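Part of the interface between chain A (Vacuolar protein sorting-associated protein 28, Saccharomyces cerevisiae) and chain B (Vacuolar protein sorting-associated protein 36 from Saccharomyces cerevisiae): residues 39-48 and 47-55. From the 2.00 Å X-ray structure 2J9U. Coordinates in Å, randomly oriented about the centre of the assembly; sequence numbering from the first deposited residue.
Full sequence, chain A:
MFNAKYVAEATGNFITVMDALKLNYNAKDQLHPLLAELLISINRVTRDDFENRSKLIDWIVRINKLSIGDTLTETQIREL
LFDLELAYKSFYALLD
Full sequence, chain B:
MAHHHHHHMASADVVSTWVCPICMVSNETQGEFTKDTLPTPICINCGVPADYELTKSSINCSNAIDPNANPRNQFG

Chain A (39-48) LISINRVTRD
Chain B, residues 47-55: GVPADYELT

Chain A contributes the end of a helix, 39-45, which begins earlier in the chain; T46(A), at phi/psi -162/146, is the first residue to leave helical geometry. Chain B arrives as an extended loop, with phi/psi of -86/128 at V48(B), -56/130 at P49(B) and -62/124 at A50(B), after G47(B) at a positive phi of 66°. It then turns into a short helix, 52-55. The register is set by two pairs: the CA atoms of I40(A) and D51(B) lie 7.5 Å apart, as do those of R44(A) and L54(B), so numbering rises in the same direction on both chains, four residues along A against three along B.

D51(B) (chi1 t) links the two chains, because its carboxylate serves both. D51(B) OD2 accepts from L54(B) N at 2.9 Å, capping the helix, while D51(B) OD1 accepts a hydrogen bond from R44(A) NH2, also at 2.9 Å, within a salt bridge. R44(A) leaves its CA-to-CB bond sideways but, with an m,t,t chain, extends its guanidinium so that D51(B) OD1 sits at the edge, near the plane. A water completes the link, its O accepting from R44(A) NE at 2.8 Å and donating to D51(B) OD2 at 2.8 Å.

Beside this polar pair lies the apolar part. I40(A) (m,t) puts its CD1 3.7 Å from V48(B) CG1, with V48(B) in t. L54(B) (m,t) points toward chain A and has the largest covered area; its CD1 packs 3.9 Å from I40(A) O and 3.8 Å from N43(A) CB.

N43(A) is itself held in place, donating from its ND2 to L39(A) O at 3.0 Å and accepting at its OD1 from R47(A) NH1 at 3.1 Å. That bond accompanies a folded R47(A) (chi1 and chi2 m), whose NE lies 4.0 Å from L54(B) CD2.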

# COMPACT_ATOMS: atom_id res chain seq x y z
N LEU A 39 1.00 -1.33 -2.89
CA LEU A 39 1.57 0.02 -2.74
C LEU A 39 3.08 -0.01 -2.40
O LEU A 39 3.86 0.82 -2.87
CB LEU A 39 0.75 0.78 -1.67
CG LEU A 39 -0.65 1.15 -2.19
CD1 LEU A 39 -1.50 1.74 -1.03
CD2 LEU A 39 -0.60 2.09 -3.40
N ILE A 40 3.48 -0.98 -1.59
CA ILE A 40 4.91 -1.20 -1.34
C ILE A 40 5.69 -1.51 -2.66
O ILE A 40 6.79 -0.89 -2.93
CB ILE A 40 5.17 -2.32 -0.27
CG1 ILE A 40 4.73 -1.88 1.14
CG2 ILE A 40 6.70 -2.67 -0.21
CD1 ILE A 40 4.72 -2.97 2.22
N SER A 41 5.15 -2.44 -3.48
CA SER A 41 5.84 -2.88 -4.72
C SER A 41 5.91 -1.71 -5.71
O SER A 41 6.91 -1.52 -6.39
CB SER A 41 5.13 -4.10 -5.34
OG SER A 41 3.81 -3.77 -5.79
N ILE A 42 4.85 -0.89 -5.78
CA ILE A 42 4.84 0.27 -6.69
C ILE A 42 6.01 1.26 -6.33
O ILE A 42 6.77 1.75 -7.20
CB ILE A 42 3.48 0.99 -6.63
CG1 ILE A 42 2.40 0.19 -7.39
CG2 ILE A 42 3.55 2.41 -7.18
CD1 ILE A 42 0.95 0.75 -7.11
N ASN A 43 6.14 1.56 -5.03
CA ASN A 43 7.19 2.47 -4.56
C ASN A 43 8.61 1.94 -4.79
O ASN A 43 9.51 2.76 -4.95
CB ASN A 43 6.96 2.88 -3.08
CG ASN A 43 5.94 4.01 -2.94
OD1 ASN A 43 6.26 5.18 -3.17
ND2 ASN A 43 4.71 3.67 -2.53
N ARG A 44 8.78 0.62 -4.81
CA ARG A 44 10.02 -0.06 -5.12
C ARG A 44 10.42 0.19 -6.58
O ARG A 44 11.58 0.40 -6.88
CB ARG A 44 9.96 -1.57 -4.84
CG ARG A 44 9.92 -1.91 -3.37
CD ARG A 44 9.95 -3.45 -3.18
NE ARG A 44 10.05 -3.83 -1.77
CZ ARG A 44 9.41 -4.85 -1.21
NH1 ARG A 44 8.58 -5.60 -1.95
NH2 ARG A 44 9.57 -5.11 0.10
N VAL A 45 9.42 0.28 -7.46
CA VAL A 45 9.68 0.54 -8.87
C VAL A 45 10.05 1.99 -9.08
O VAL A 45 11.04 2.28 -9.77
CB VAL A 45 8.45 0.18 -9.79
CG1 VAL A 45 8.79 0.52 -11.30
CG2 VAL A 45 8.15 -1.30 -9.62
N THR A 46 9.26 2.90 -8.53
CA THR A 46 9.48 4.31 -8.70
C THR A 46 8.69 5.12 -7.61
O THR A 46 7.60 4.73 -7.20
CB THR A 46 9.04 4.77 -10.13
OG1 THR A 46 9.22 6.17 -10.25
CG2 THR A 46 7.58 4.47 -10.35
N ARG A 47 9.24 6.23 -7.16
CA ARG A 47 8.49 7.03 -6.19
C ARG A 47 7.73 8.16 -6.90
O ARG A 47 7.12 9.02 -6.26
CB ARG A 47 9.42 7.57 -5.09
CG ARG A 47 10.23 6.48 -4.38
CD ARG A 47 9.42 5.76 -3.30
NE ARG A 47 9.93 6.12 -1.98
CZ ARG A 47 9.22 6.67 -1.00
NH1 ARG A 47 7.92 6.92 -1.14
NH2 ARG A 47 9.84 6.95 0.15
N ASP A 48 7.78 8.17 -8.24
CA ASP A 48 7.13 9.19 -9.04
C ASP A 48 5.61 9.08 -9.11
O ASP A 48 5.04 8.00 -9.04
CB ASP A 48 7.66 9.15 -10.47
CG ASP A 48 9.11 9.66 -10.61
OD1 ASP A 48 9.58 9.61 -11.76
OD2 ASP A 48 9.79 10.11 -9.62
N GLY B 47 -1.99 1.79 8.25
CA GLY B 47 -1.79 0.44 8.77
C GLY B 47 -0.86 -0.48 7.97
O GLY B 47 -0.87 -1.68 8.18
N VAL B 48 -0.03 0.06 7.10
CA VAL B 48 0.96 -0.75 6.37
C VAL B 48 2.23 -0.88 7.23
O VAL B 48 2.72 0.12 7.73
CB VAL B 48 1.27 -0.10 4.99
CG1 VAL B 48 2.35 -0.90 4.20
CG2 VAL B 48 -0.04 0.02 4.18
N PRO B 49 2.73 -2.14 7.47
CA PRO B 49 4.04 -2.31 8.12
C PRO B 49 5.16 -1.58 7.35
O PRO B 49 5.28 -1.74 6.13
CB PRO B 49 4.29 -3.81 8.01
CG PRO B 49 2.91 -4.40 7.85
CD PRO B 49 2.13 -3.42 7.07
N ALA B 50 5.96 -0.78 8.05
CA ALA B 50 7.01 0.00 7.39
C ALA B 50 8.08 -0.86 6.69
O ALA B 50 8.71 -1.72 7.31
CB ALA B 50 7.68 0.96 8.40
N ASP B 51 8.29 -0.63 5.40
CA ASP B 51 9.37 -1.30 4.66
C ASP B 51 10.69 -0.59 5.01
O ASP B 51 10.85 0.59 4.70
CB ASP B 51 9.11 -1.26 3.15
CG ASP B 51 10.22 -1.91 2.36
OD1 ASP B 51 10.17 -3.16 2.14
OD2 ASP B 51 11.14 -1.18 1.93
N TYR B 52 11.62 -1.31 5.63
CA TYR B 52 12.90 -0.66 6.05
C TYR B 52 13.67 0.10 4.93
O TYR B 52 14.01 1.28 5.08
CB TYR B 52 13.85 -1.65 6.79
CG TYR B 52 15.12 -0.97 7.25
CD1 TYR B 52 15.12 -0.18 8.41
CD2 TYR B 52 16.31 -1.06 6.51
CE1 TYR B 52 16.24 0.46 8.84
CE2 TYR B 52 17.48 -0.40 6.94
CZ TYR B 52 17.42 0.36 8.10
OH TYR B 52 18.50 1.03 8.56
N GLU B 53 13.92 -0.55 3.79
CA GLU B 53 14.64 0.12 2.71
C GLU B 53 13.93 1.40 2.20
O GLU B 53 14.58 2.41 1.95
CB GLU B 53 14.99 -0.84 1.54
CG GLU B 53 15.96 -1.97 1.91
CD GLU B 53 17.32 -1.45 2.44
OE1 GLU B 53 17.79 -1.96 3.49
OE2 GLU B 53 17.90 -0.52 1.82
N LEU B 54 12.61 1.37 2.06
CA LEU B 54 11.90 2.60 1.66
C LEU B 54 11.87 3.70 2.73
O LEU B 54 11.71 4.87 2.40
CB LEU B 54 10.45 2.30 1.22
CG LEU B 54 10.28 1.50 -0.06
CD1 LEU B 54 8.81 1.14 -0.29
CD2 LEU B 54 10.83 2.34 -1.23
N THR B 55 11.93 3.33 4.02
CA THR B 55 11.65 4.26 5.14
C THR B 55 12.98 4.82 5.72
O THR B 55 13.01 5.89 6.40
CB THR B 55 10.89 3.49 6.28
OG1 THR B 55 9.68 2.96 5.75
CG2 THR B 55 10.54 4.41 7.47
O HOH W 1 12.05 -2.33 -0.41